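Cgl0159-like domain-containing protein (Corynebacterium glutamicum, PDB 3FOK) is of unknown function but folds as a TIM barrel, an architecture shared by many enzymes, and packs against further copies of itself. Local coordinates at residues Asp127-Tyr132 with Ala145-Arg150; Tyr132-Met137 with Val169-Ala174; Glu12-Met17 with Ile95-Ala100; Ile78-Pro83 with Asp105-Val110; Gly55-Gly60 with Ala65-Tyr70. One frame throughout, in Å; residues are numbered along the deposited sequence.

Contact 1. Residues Asp127-Tyr132 with Ala145-Arg150; sequences DRYTGY and AKTLVR
Asp127 and Arg150 meet at about a right angle, the carboxylate and guanidinium planes being turned 61° from each other. Arg150 NH2 donates to Asp127 OD2 over 2.8 Å, a salt bridge with an N-H...O angle of 159°. The bond is in the plane of the guanidinium, yet reaches the carboxylate from above, 50° out of its plane. A bend at chi3 turns the guanidinium toward Asp127. Beside the pair a water accepts from both Arg150 N and Arg150 NE and lies 2.7 Å from Asp127 OD2, tying the ion pair to the strand backbone. Leu148 CD1 lies 3.5 Å from Asp127 OD2, an apolar neighbour crossing the carboxylate at about a right angle. Further bonds fix both charges: Gly117 N binds Asp127 OD1, while Gly117 O and Glu124 take Arg150 NH2 and NH1. Tyr129 crosses Thr147 steeply, though its oxygen is modelled too near the methyl group for detail, and its hydroxyl bonds to Thr165. The loop 127-132 follows strand 108-112 and leans on the C-terminal part of strand 144-151, the end of a TIM barrel where active sites usually lie.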
# COMPACT_ATOMS: atom_id res chain seq x y z
N ASP A 127 -12.86 -8.99 -4.60
CA ASP A 127 -12.29 -10.15 -5.29
C ASP A 127 -10.80 -10.02 -5.60
O ASP A 127 -10.42 -9.80 -6.76
CB ASP A 127 -13.06 -10.37 -6.59
CG ASP A 127 -13.31 -11.84 -6.87
OD1 ASP A 127 -12.45 -12.67 -6.53
OD2 ASP A 127 -14.38 -12.14 -7.45
N ARG A 128 -9.96 -10.21 -4.59
CA ARG A 128 -8.52 -10.09 -4.76
C ARG A 128 -7.86 -11.14 -5.66
O ARG A 128 -8.38 -12.25 -5.84
CB ARG A 128 -7.87 -10.07 -3.37
CG ARG A 128 -8.27 -8.83 -2.58
CD ARG A 128 -8.23 -9.06 -1.07
NE ARG A 128 -7.20 -8.27 -0.41
CZ ARG A 128 -7.43 -7.20 0.35
NH1 ARG A 128 -8.67 -6.78 0.55
NH2 ARG A 128 -6.42 -6.56 0.91
N TYR A 129 -6.71 -10.78 -6.23
CA TYR A 129 -5.97 -11.66 -7.12
C TYR A 129 -5.12 -12.64 -6.33
O TYR A 129 -4.04 -12.33 -5.84
CB TYR A 129 -5.13 -10.82 -8.09
CG TYR A 129 -6.00 -10.25 -9.18
CD1 TYR A 129 -5.91 -10.72 -10.49
CD2 TYR A 129 -6.99 -9.31 -8.89
CE1 TYR A 129 -6.78 -10.29 -11.48
CE2 TYR A 129 -7.87 -8.87 -9.87
CZ TYR A 129 -7.77 -9.36 -11.16
OH TYR A 129 -8.65 -8.93 -12.12
N THR A 130 -5.64 -13.86 -6.24
CA THR A 130 -5.03 -14.95 -5.47
C THR A 130 -4.51 -16.15 -6.25
O THR A 130 -3.93 -17.06 -5.65
CB THR A 130 -6.06 -15.49 -4.46
OG1 THR A 130 -7.21 -15.96 -5.17
CG2 THR A 130 -6.49 -14.39 -3.50
N GLY A 131 -4.71 -16.18 -7.57
CA GLY A 131 -4.25 -17.32 -8.34
C GLY A 131 -3.13 -17.03 -9.31
O GLY A 131 -2.06 -16.55 -8.93
N TYR A 132 -3.38 -17.34 -10.58
CA TYR A 132 -2.39 -17.11 -11.63
C TYR A 132 -2.13 -15.62 -11.82
O TYR A 132 -3.02 -14.80 -11.61
CB TYR A 132 -2.90 -17.65 -12.97
CG TYR A 132 -2.60 -19.10 -13.27
CD1 TYR A 132 -1.30 -19.53 -13.52
CD2 TYR A 132 -3.63 -20.04 -13.36
CE1 TYR A 132 -1.02 -20.86 -13.84
CE2 TYR A 132 -3.37 -21.37 -13.68
CZ TYR A 132 -2.07 -21.77 -13.92
OH TYR A 132 -1.81 -23.08 -14.25
N ALA A 145 -5.65 -15.82 -20.11
CA ALA A 145 -5.85 -15.39 -18.73
C ALA A 145 -7.33 -15.06 -18.56
O ALA A 145 -7.99 -14.63 -19.51
CB ALA A 145 -5.00 -14.16 -18.44
N LYS A 146 -7.87 -15.27 -17.36
CA LYS A 146 -9.28 -14.97 -17.12
C LYS A 146 -9.48 -14.31 -15.76
O LYS A 146 -8.80 -14.65 -14.78
CB LYS A 146 -10.12 -16.25 -17.25
CG LYS A 146 -10.71 -16.80 -15.95
CD LYS A 146 -12.06 -16.20 -15.62
CE LYS A 146 -12.62 -16.86 -14.36
NZ LYS A 146 -14.03 -16.52 -14.08
N THR A 147 -10.43 -13.38 -15.71
CA THR A 147 -10.73 -12.63 -14.50
C THR A 147 -12.23 -12.52 -14.27
O THR A 147 -13.02 -12.50 -15.21
CB THR A 147 -10.19 -11.19 -14.61
OG1 THR A 147 -8.77 -11.22 -14.78
CG2 THR A 147 -10.54 -10.40 -13.37
N LEU A 148 -12.63 -12.44 -13.00
CA LEU A 148 -14.03 -12.27 -12.65
C LEU A 148 -14.14 -10.81 -12.20
O LEU A 148 -13.47 -10.40 -11.26
CB LEU A 148 -14.42 -13.20 -11.49
CG LEU A 148 -15.89 -13.62 -11.35
CD1 LEU A 148 -16.20 -13.81 -9.87
CD2 LEU A 148 -16.82 -12.59 -11.95
N VAL A 149 -14.96 -10.03 -12.88
CA VAL A 149 -15.12 -8.63 -12.53
C VAL A 149 -16.56 -8.29 -12.18
O VAL A 149 -17.32 -7.80 -13.02
CB VAL A 149 -14.68 -7.70 -13.68
CG1 VAL A 149 -14.56 -6.26 -13.17
CG2 VAL A 149 -13.35 -8.17 -14.26
N ARG A 150 -16.95 -8.56 -10.94
CA ARG A 150 -18.30 -8.25 -10.50
C ARG A 150 -18.30 -6.82 -10.00
O ARG A 150 -17.48 -6.44 -9.17
CB ARG A 150 -18.74 -9.22 -9.41
CG ARG A 150 -19.13 -10.59 -9.95
CD ARG A 150 -19.38 -11.57 -8.83
NE ARG A 150 -18.15 -11.82 -8.08
CZ ARG A 150 -18.09 -12.55 -6.97
NH1 ARG A 150 -19.19 -13.10 -6.48
NH2 ARG A 150 -16.93 -12.71 -6.36
O HOH W 1 -15.67 -10.38 -9.10

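Contact 2. Residues Tyr132-Met137 with Val169-Ala174; sequences YNVSSM and VNEAAA
Val134 supplies the apolar part of the contact by reaching across to Glu171 and Ala172 on helix 158-174. With CG1 anti to the backbone N (chi1 174°), CG2 is the branch that goes deepest, 3.6 Å from Glu171 CB and 3.5 Å from Ala172 N. The same methyl touches the Ala172 side chain, CG2 to CB, at 4.1 Å. CG1 rests beside the carbonyl of Glu171, 3.8 Å from its O. The two helices are successive outer elements of the TIM barrel, one leading into strand 144-151 and the other leaving it. The polar link runs through water: one molecule donates to Glu171 OE1 at 2.8 Å and accepts from Ser135 N at 2.9 Å, so the carboxylate reaches an amide in the first turn of helix 134-140 without touching it. The start of that helix is also organised from within, since Asn133 is its N-cap. Its OD1 accepts from Ser136 N over 2.9 Å in a nearly straight bond of 166°.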
# COMPACT_ATOMS: atom_id res chain seq x y z
N TYR A 132 -3.38 -17.34 -10.58
CA TYR A 132 -2.39 -17.11 -11.63
C TYR A 132 -2.13 -15.62 -11.82
O TYR A 132 -3.02 -14.80 -11.61
CB TYR A 132 -2.90 -17.65 -12.97
CG TYR A 132 -2.60 -19.10 -13.27
CD1 TYR A 132 -1.30 -19.53 -13.52
CD2 TYR A 132 -3.63 -20.04 -13.36
CE1 TYR A 132 -1.02 -20.86 -13.84
CE2 TYR A 132 -3.37 -21.37 -13.68
CZ TYR A 132 -2.07 -21.77 -13.92
OH TYR A 132 -1.81 -23.08 -14.25
N ASN A 133 -0.90 -15.29 -12.18
CA ASN A 133 -0.56 -13.91 -12.50
C ASN A 133 0.14 -14.04 -13.85
O ASN A 133 0.58 -15.13 -14.22
CB ASN A 133 0.34 -13.24 -11.44
CG ASN A 133 1.60 -14.02 -11.13
OD1 ASN A 133 2.06 -14.83 -11.93
ND2 ASN A 133 2.17 -13.75 -9.97
N VAL A 134 0.22 -12.94 -14.60
CA VAL A 134 0.84 -12.99 -15.91
C VAL A 134 2.24 -13.62 -15.91
O VAL A 134 2.57 -14.41 -16.79
CB VAL A 134 0.90 -11.59 -16.54
CG1 VAL A 134 1.68 -11.63 -17.85
CG2 VAL A 134 -0.52 -11.09 -16.78
N SER A 135 3.04 -13.25 -14.93
CA SER A 135 4.40 -13.78 -14.83
C SER A 135 4.45 -15.30 -14.90
O SER A 135 5.17 -15.87 -15.71
CB SER A 135 5.04 -13.31 -13.52
OG SER A 135 6.22 -14.05 -13.24
N SER A 136 3.67 -15.97 -14.04
CA SER A 136 3.67 -17.43 -14.01
C SER A 136 3.02 -18.05 -15.25
O SER A 136 3.38 -19.15 -15.66
CB SER A 136 2.95 -17.94 -12.76
OG SER A 136 1.55 -17.75 -12.86
N MSE A 137 2.06 -17.35 -15.84
CA MSE A 137 1.40 -17.87 -17.03
C MSE A 137 2.36 -17.83 -18.21
O MSE A 137 2.47 -18.80 -18.96
CB MSE A 137 0.14 -17.05 -17.33
CG MSE A 137 -0.90 -17.12 -16.23
SE MSE A 137 -2.63 -16.46 -16.77
CE MSE A 137 -3.48 -18.13 -17.05
N VAL A 169 -4.89 -6.42 -16.78
CA VAL A 169 -4.95 -6.20 -18.22
C VAL A 169 -3.66 -5.52 -18.69
O VAL A 169 -3.14 -5.86 -19.75
CB VAL A 169 -6.17 -5.32 -18.60
CG1 VAL A 169 -6.15 -5.04 -20.10
CG2 VAL A 169 -7.46 -6.04 -18.23
N ASN A 170 -3.15 -4.58 -17.90
CA ASN A 170 -1.91 -3.89 -18.25
C ASN A 170 -0.85 -4.95 -18.53
O ASN A 170 -0.22 -4.97 -19.59
CB ASN A 170 -1.41 -3.02 -17.10
CG ASN A 170 -2.25 -1.77 -16.89
OD1 ASN A 170 -1.99 -0.99 -15.97
ND2 ASN A 170 -3.24 -1.56 -17.75
N GLU A 171 -0.65 -5.83 -17.55
CA GLU A 171 0.34 -6.89 -17.65
C GLU A 171 0.05 -7.90 -18.76
O GLU A 171 0.96 -8.28 -19.51
CB GLU A 171 0.46 -7.64 -16.32
CG GLU A 171 1.04 -6.81 -15.19
CD GLU A 171 1.22 -7.61 -13.92
OE1 GLU A 171 1.96 -8.62 -13.96
OE2 GLU A 171 0.63 -7.24 -12.89
N ALA A 172 -1.20 -8.33 -18.87
CA ALA A 172 -1.55 -9.30 -19.90
C ALA A 172 -1.30 -8.73 -21.30
O ALA A 172 -0.71 -9.40 -22.15
CB ALA A 172 -3.01 -9.71 -19.76
N ALA A 173 -1.73 -7.50 -21.53
CA ALA A 173 -1.55 -6.86 -22.82
C ALA A 173 -0.07 -6.70 -23.15
O ALA A 173 0.37 -7.02 -24.25
CB ALA A 173 -2.25 -5.51 -22.85
N ALA A 174 0.70 -6.20 -22.18
CA ALA A 174 2.13 -6.00 -22.38
C ALA A 174 2.86 -7.30 -22.71
O ALA A 174 3.90 -7.28 -23.37
CB ALA A 174 2.74 -5.35 -21.14
O HOH W 2 2.69 -11.16 -12.95

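Contact 3. Residues Glu12-Met17 with Ile95-Ala100; sequences EALRRM and IDDLAA
Leu14 is directed at Asp97 and Ala100 by a first torsion that sets CG anti to the backbone N (chi1 167°), carrying both methyls away from helix 8-20. Met17, present as selenomethionine, leaves the same helix face in a similar way: its chi1 and chi2, both near anti, carry SE to Ala100 CB, and the turn at chi3 only swings CE, toward Ala100 O. The methyl of Ala100 is therefore touched twice, by Leu14 CD1 at 3.6 Å and by Met17 SE at 3.9 Å. Leu14 also crosses the Asp97 side chain at about a right angle, its CD1 only 3.4 Å from Asp97 OD1 and its CD2 3.8 Å from that oxygen. This carboxylate is not left without a charge partner, because OD1 forms a salt bridge with Arg18, one residue past the segment. Around the helix from the apolar face, Glu12 gathers a network of its own: OE2 accepts from Arg15 NH2 at 2.6 Å, and OE1 from Arg16 NH2 at 2.8 Å. The segment axes come within 10.3 Å and their directions diverge by 120°. Helix 92-100 is the crossover between the parallel strands 87-90 and 108-112, and helix 8-20 lies against it from outside the barrel. Helix 23-30 adds Met24 and Arg28 beside Met17, and Thr237 of a neighbouring subunit packs on Leu14.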
# COMPACT_ATOMS: atom_id res chain seq x y z
N GLU A 12 -2.03 -42.44 -8.41
CA GLU A 12 -0.99 -42.76 -7.44
C GLU A 12 0.29 -42.06 -7.88
O GLU A 12 1.04 -41.54 -7.05
CB GLU A 12 -0.74 -44.27 -7.37
CG GLU A 12 0.31 -44.65 -6.34
CD GLU A 12 -0.08 -44.21 -4.94
OE1 GLU A 12 0.82 -44.04 -4.09
OE2 GLU A 12 -1.29 -44.04 -4.68
N ALA A 13 0.53 -42.02 -9.18
CA ALA A 13 1.71 -41.38 -9.74
C ALA A 13 1.64 -39.86 -9.54
O ALA A 13 2.65 -39.23 -9.22
CB ALA A 13 1.84 -41.71 -11.22
N LEU A 14 0.46 -39.28 -9.75
CA LEU A 14 0.26 -37.84 -9.58
C LEU A 14 0.54 -37.42 -8.15
O LEU A 14 1.34 -36.53 -7.90
CB LEU A 14 -1.18 -37.45 -9.97
CG LEU A 14 -1.73 -36.06 -9.60
CD1 LEU A 14 -0.90 -34.95 -10.22
CD2 LEU A 14 -3.17 -35.96 -10.07
N ARG A 15 -0.14 -38.06 -7.20
CA ARG A 15 0.06 -37.76 -5.79
C ARG A 15 1.53 -37.97 -5.46
O ARG A 15 2.17 -37.12 -4.84
CB ARG A 15 -0.75 -38.70 -4.89
CG ARG A 15 -2.24 -38.43 -4.81
CD ARG A 15 -2.83 -39.22 -3.65
NE ARG A 15 -2.72 -40.67 -3.84
CZ ARG A 15 -3.65 -41.42 -4.41
NH1 ARG A 15 -4.77 -40.86 -4.86
NH2 ARG A 15 -3.47 -42.72 -4.55
N ARG A 16 2.03 -39.12 -5.88
CA ARG A 16 3.41 -39.49 -5.63
C ARG A 16 4.38 -38.53 -6.30
O ARG A 16 5.51 -38.36 -5.85
CB ARG A 16 3.64 -40.92 -6.13
CG ARG A 16 4.95 -41.52 -5.70
CD ARG A 16 4.96 -43.02 -5.98
NE ARG A 16 4.00 -43.75 -5.17
CZ ARG A 16 4.07 -45.05 -4.92
NH1 ARG A 16 5.07 -45.77 -5.44
NH2 ARG A 16 3.17 -45.65 -4.16
N MSE A 17 3.94 -37.88 -7.38
CA MSE A 17 4.81 -36.94 -8.07
C MSE A 17 4.93 -35.65 -7.28
O MSE A 17 6.04 -35.20 -6.97
CB MSE A 17 4.28 -36.63 -9.47
CG MSE A 17 5.27 -35.85 -10.32
SE MSE A 17 4.53 -35.10 -11.94
CE MSE A 17 4.31 -36.74 -12.96
N ILE A 95 -4.89 -27.04 -13.04
CA ILE A 95 -4.09 -27.15 -14.25
C ILE A 95 -2.85 -28.01 -14.05
O ILE A 95 -2.52 -28.83 -14.90
CB ILE A 95 -3.69 -25.76 -14.79
CG1 ILE A 95 -4.95 -24.98 -15.16
CG2 ILE A 95 -2.79 -25.90 -16.00
CD1 ILE A 95 -5.87 -25.71 -16.14
N ASP A 96 -2.16 -27.84 -12.92
CA ASP A 96 -0.96 -28.64 -12.67
C ASP A 96 -1.30 -30.13 -12.67
O ASP A 96 -0.60 -30.92 -13.31
CB ASP A 96 -0.29 -28.25 -11.35
CG ASP A 96 0.28 -26.83 -11.37
OD1 ASP A 96 0.70 -26.36 -12.46
OD2 ASP A 96 0.33 -26.19 -10.30
N ASP A 97 -2.37 -30.53 -11.98
CA ASP A 97 -2.73 -31.95 -11.97
C ASP A 97 -2.94 -32.42 -13.41
O ASP A 97 -2.26 -33.34 -13.86
CB ASP A 97 -4.00 -32.20 -11.15
CG ASP A 97 -3.77 -32.03 -9.66
OD1 ASP A 97 -2.63 -32.26 -9.20
OD2 ASP A 97 -4.74 -31.68 -8.94
N LEU A 98 -3.86 -31.78 -14.12
CA LEU A 98 -4.13 -32.15 -15.51
C LEU A 98 -2.85 -32.17 -16.34
O LEU A 98 -2.69 -33.01 -17.22
CB LEU A 98 -5.13 -31.18 -16.13
CG LEU A 98 -6.59 -31.24 -15.66
CD1 LEU A 98 -7.38 -30.09 -16.27
CD2 LEU A 98 -7.20 -32.58 -16.04
N ALA A 99 -1.94 -31.25 -16.06
CA ALA A 99 -0.68 -31.19 -16.80
C ALA A 99 0.19 -32.38 -16.41
O ALA A 99 0.79 -33.03 -17.27
CB ALA A 99 0.05 -29.88 -16.50
N ALA A 100 0.26 -32.66 -15.12
CA ALA A 100 1.05 -33.76 -14.61
C ALA A 100 0.54 -35.08 -15.18
O ALA A 100 1.33 -35.96 -15.52
CB ALA A 100 0.99 -33.79 -13.09

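Contact 4. Residues Ile78-Pro83 with Asp105-Val110; sequences IALSRP and DDKIVV
Lys107 reaches across to Leu80 and donates from NZ to Leu80 O over 2.8 Å, the firm point of the contact. The ammonium group lies in the carbonyl plane, on a lone pair, with a C=O...N angle of 144°. A bend at chi2 (-69°) turns the lysine out of line near its root, and from there the chain runs straight to the amine. CE follows the same route, 3.3 Å from Leu80 O, but the hydrocarbon parts meet more loosely, Leu80 CD2 staying 4.4 Å from Lys107 CD. NZ also bonds to Val85 O, so one positive group joins the last turn of helix 69-81 to the chain entering strand 87-90. In the TIM barrel this is the side where helices end and strands begin, and the charge may interact favourably with the helix C terminus. Towards the outside the contact thins. Arg82 O approaches Lys107 NZ only to 4.5 Å, and the Arg82 side chain turns from the lysine to a salt bridge with Asp289 on helix 284-295. Ser81, solvent-exposed, faces away too; its OG donates back to Ile78 O over 2.5 Å, within the helix turn.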
# COMPACT_ATOMS: atom_id res chain seq x y z
N ILE A 78 -12.61 -36.58 -19.14
CA ILE A 78 -13.60 -37.03 -20.10
C ILE A 78 -13.89 -35.91 -21.09
O ILE A 78 -13.83 -36.11 -22.31
CB ILE A 78 -14.92 -37.44 -19.40
CG1 ILE A 78 -14.69 -38.70 -18.57
CG2 ILE A 78 -16.01 -37.66 -20.43
CD1 ILE A 78 -15.90 -39.14 -17.77
N ALA A 79 -14.21 -34.73 -20.56
CA ALA A 79 -14.51 -33.58 -21.40
C ALA A 79 -13.37 -33.30 -22.38
O ALA A 79 -13.60 -33.11 -23.57
CB ALA A 79 -14.75 -32.35 -20.53
N LEU A 80 -12.14 -33.30 -21.88
CA LEU A 80 -10.97 -33.04 -22.72
C LEU A 80 -10.71 -34.11 -23.77
O LEU A 80 -10.04 -33.85 -24.76
CB LEU A 80 -9.71 -32.89 -21.85
CG LEU A 80 -9.59 -31.65 -20.96
CD1 LEU A 80 -8.26 -31.70 -20.22
CD2 LEU A 80 -9.68 -30.39 -21.81
N SER A 81 -11.24 -35.31 -23.55
CA SER A 81 -11.03 -36.40 -24.50
C SER A 81 -12.01 -36.34 -25.67
O SER A 81 -11.75 -36.91 -26.73
CB SER A 81 -11.16 -37.75 -23.80
OG SER A 81 -12.50 -37.98 -23.40
N ARG A 82 -13.12 -35.65 -25.47
CA ARG A 82 -14.14 -35.54 -26.51
C ARG A 82 -13.67 -34.60 -27.61
O ARG A 82 -13.12 -33.53 -27.34
CB ARG A 82 -15.44 -35.02 -25.92
CG ARG A 82 -15.90 -35.78 -24.69
CD ARG A 82 -15.97 -37.27 -24.96
NE ARG A 82 -16.90 -37.57 -26.04
CZ ARG A 82 -17.16 -38.81 -26.47
NH1 ARG A 82 -16.57 -39.85 -25.91
NH2 ARG A 82 -18.03 -38.99 -27.45
N PRO A 83 -13.88 -34.99 -28.88
CA PRO A 83 -13.45 -34.11 -29.97
C PRO A 83 -14.23 -32.81 -29.89
O PRO A 83 -15.41 -32.81 -29.53
CB PRO A 83 -13.79 -34.93 -31.22
CG PRO A 83 -14.98 -35.72 -30.78
CD PRO A 83 -14.57 -36.18 -29.40
N ASP A 105 -1.99 -31.83 -23.97
CA ASP A 105 -1.29 -31.67 -25.24
C ASP A 105 -2.27 -31.17 -26.28
O ASP A 105 -3.37 -31.71 -26.40
CB ASP A 105 -0.70 -33.00 -25.72
CG ASP A 105 0.44 -33.49 -24.85
OD1 ASP A 105 1.36 -32.70 -24.59
OD2 ASP A 105 0.41 -34.67 -24.45
N ASP A 106 -1.88 -30.15 -27.04
CA ASP A 106 -2.74 -29.59 -28.08
C ASP A 106 -4.02 -29.00 -27.53
O ASP A 106 -5.04 -28.96 -28.21
CB ASP A 106 -3.09 -30.67 -29.11
CG ASP A 106 -1.93 -31.00 -30.03
OD1 ASP A 106 -2.00 -32.05 -30.70
OD2 ASP A 106 -0.96 -30.21 -30.08
N LYS A 107 -3.98 -28.53 -26.29
CA LYS A 107 -5.16 -27.94 -25.68
C LYS A 107 -4.86 -26.50 -25.29
O LYS A 107 -3.70 -26.09 -25.20
CB LYS A 107 -5.60 -28.74 -24.45
CG LYS A 107 -6.04 -30.17 -24.76
CD LYS A 107 -7.36 -30.22 -25.52
CE LYS A 107 -7.77 -31.67 -25.79
NZ LYS A 107 -9.13 -31.78 -26.40
N ILE A 108 -5.93 -25.74 -25.07
CA ILE A 108 -5.81 -24.35 -24.68
C ILE A 108 -5.97 -24.27 -23.17
O ILE A 108 -6.97 -24.73 -22.62
CB ILE A 108 -6.90 -23.50 -25.35
CG1 ILE A 108 -6.64 -23.42 -26.85
CG2 ILE A 108 -6.94 -22.10 -24.73
CD1 ILE A 108 -5.27 -22.88 -27.21
N VAL A 109 -4.98 -23.69 -22.50
CA VAL A 109 -5.05 -23.56 -21.05
C VAL A 109 -5.37 -22.13 -20.66
O VAL A 109 -4.65 -21.20 -21.03
CB VAL A 109 -3.73 -23.94 -20.37
CG1 VAL A 109 -3.95 -24.04 -18.87
CG2 VAL A 109 -3.20 -25.25 -20.93
N VAL A 110 -6.47 -21.95 -19.93
CA VAL A 110 -6.87 -20.63 -19.47
C VAL A 110 -6.69 -20.60 -17.96
O VAL A 110 -7.20 -21.47 -17.24
CB VAL A 110 -8.35 -20.34 -19.78
CG1 VAL A 110 -8.68 -18.88 -19.49
CG2 VAL A 110 -8.65 -20.68 -21.23

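Contact 5. Residues Gly55-Gly60 with Ala65-Tyr70; sequences GALAVG and AMANRY
Leu57 and Val59 pack on Ala65, Met66 and Ala67 within the long loop that links strand 44-48 to helix 69-81, the first beta-alpha connection of the TIM barrel. Two branched side chains provide the bumps. Leu57, with CG beside its backbone N (chi1 -61°), pushes CD1 against the chain where Met66 gives way to Ala67. This methyl is 3.9 Å from Met66 CB and also touches Met66 O and Ala67 N, so it rests on backbone as much as on side chains. Its neighbour CG is 4.4 Å from Ala67 CB, a shallower touch at the border of the same hollow. Val59 fills the other dip: its CG2 nestles between the methyl of Ala65, at 3.9 Å from CB, and Met66 CG at 4.4 Å. The methyls of Ala65 and Ala67 thus border the places where Val59 CG2 and the end of Leu57 rest. The backbone is doubtful where the two arms come together, because the carbonyl oxygens of Leu57 and Ala65 are modelled too close. Further along, Asn68 is the N-cap residue of helix 69-81, and a neighbouring subunit packs Ile203 on Ala67. Met66, as selenomethionine, bends at chi3, its end leading away from Leu57 and towards His51 and Tyr278, while its SE still passes 4.1 Å from Ala56 O.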
# COMPACT_ATOMS: atom_id res chain seq x y z
N GLY A 55 -14.48 -21.17 -3.33
CA GLY A 55 -15.37 -21.65 -2.28
C GLY A 55 -16.77 -21.97 -2.77
O GLY A 55 -17.73 -21.92 -2.00
N ALA A 56 -16.89 -22.30 -4.05
CA ALA A 56 -18.20 -22.62 -4.64
C ALA A 56 -18.23 -24.03 -5.21
O ALA A 56 -17.90 -24.25 -6.38
CB ALA A 56 -18.53 -21.60 -5.72
N LEU A 57 -18.65 -25.00 -4.39
CA LEU A 57 -18.72 -26.39 -4.83
C LEU A 57 -20.09 -26.84 -5.33
O LEU A 57 -20.24 -27.96 -5.80
CB LEU A 57 -18.31 -27.34 -3.69
CG LEU A 57 -16.94 -27.34 -3.00
CD1 LEU A 57 -15.84 -27.21 -4.04
CD2 LEU A 57 -16.87 -26.21 -1.99
N ALA A 58 -21.09 -25.97 -5.26
CA ALA A 58 -22.44 -26.36 -5.68
C ALA A 58 -22.77 -26.41 -7.17
O ALA A 58 -22.13 -25.76 -8.00
CB ALA A 58 -23.46 -25.47 -4.97
N VAL A 59 -23.79 -27.20 -7.50
CA VAL A 59 -24.30 -27.37 -8.86
C VAL A 59 -25.83 -27.54 -8.77
O VAL A 59 -26.57 -27.09 -9.64
CB VAL A 59 -23.68 -28.60 -9.56
CG1 VAL A 59 -24.26 -28.75 -10.96
CG2 VAL A 59 -22.17 -28.44 -9.65
N GLY A 60 -26.27 -28.19 -7.70
CA GLY A 60 -27.68 -28.44 -7.43
C GLY A 60 -27.59 -29.22 -6.14
O GLY A 60 -28.53 -29.39 -5.36
N ALA A 65 -20.22 -32.65 -5.37
CA ALA A 65 -20.13 -31.95 -6.64
C ALA A 65 -18.97 -30.98 -6.50
O ALA A 65 -19.08 -29.96 -5.83
CB ALA A 65 -21.42 -31.20 -6.94
N MSE A 66 -17.85 -31.31 -7.14
CA MSE A 66 -16.64 -30.49 -7.10
C MSE A 66 -15.86 -30.67 -5.81
O MSE A 66 -14.66 -30.44 -5.77
CB MSE A 66 -17.00 -29.02 -7.33
CG MSE A 66 -17.88 -28.81 -8.56
SE MSE A 66 -17.77 -27.06 -9.40
CE MSE A 66 -16.42 -27.47 -10.72
N ALA A 67 -16.54 -31.09 -4.74
CA ALA A 67 -15.88 -31.31 -3.46
C ALA A 67 -14.85 -32.43 -3.62
O ALA A 67 -13.77 -32.38 -3.05
CB ALA A 67 -16.90 -31.68 -2.39
N ASN A 68 -15.21 -33.44 -4.41
CA ASN A 68 -14.31 -34.56 -4.65
C ASN A 68 -13.42 -34.20 -5.84
O ASN A 68 -13.86 -34.23 -6.99
CB ASN A 68 -15.13 -35.82 -4.96
CG ASN A 68 -14.25 -37.05 -5.17
OD1 ASN A 68 -14.66 -38.17 -4.85
ND2 ASN A 68 -13.06 -36.84 -5.72
N ARG A 69 -12.17 -33.85 -5.54
CA ARG A 69 -11.23 -33.45 -6.58
C ARG A 69 -10.89 -34.56 -7.57
O ARG A 69 -10.65 -34.28 -8.75
CB ARG A 69 -9.95 -32.91 -5.92
CG ARG A 69 -8.89 -32.44 -6.91
CD ARG A 69 -9.37 -31.29 -7.80
NE ARG A 69 -9.02 -29.97 -7.28
CZ ARG A 69 -9.85 -29.17 -6.62
NH1 ARG A 69 -11.11 -29.55 -6.38
NH2 ARG A 69 -9.44 -27.98 -6.20
N TYR A 70 -10.88 -35.81 -7.11
CA TYR A 70 -10.57 -36.92 -8.01
C TYR A 70 -11.66 -37.09 -9.07
O TYR A 70 -11.35 -37.36 -10.23
CB TYR A 70 -10.40 -38.20 -7.21
CG TYR A 70 -9.12 -38.21 -6.40
CD1 TYR A 70 -7.90 -38.56 -6.99
CD2 TYR A 70 -9.12 -37.82 -5.06
CE1 TYR A 70 -6.72 -38.52 -6.25
CE2 TYR A 70 -7.94 -37.77 -4.32
CZ TYR A 70 -6.75 -38.12 -4.92
OH TYR A 70 -5.58 -38.07 -4.20

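In the fold
Contacts 1, 2 and 3 are buried, whereas contacts 4 and 5 are only partly so. Charge holds contact 1, a single lysine-to-carbonyl bond dominates contact 4, and contacts 2, 3 and 5 rely on apolar contact, helped by a water bridge in contact 2. Tyr132 belongs to both contacts 1 and 2, and its hydroxyl touches Ile95 of contact 3. Contacts 1 and 4 sit on the neighbouring strands 144-151 and 108-112, on opposite sides of the chain's centre. Contacts 4 and 5 use the two ends of helix 69-81, about 21 Å apart between centres. Arg15 of contact 3 probably hydrogen-bonds Tyr70 of contact 5. Of the five, only contact 4 has segments untouched by another subunit.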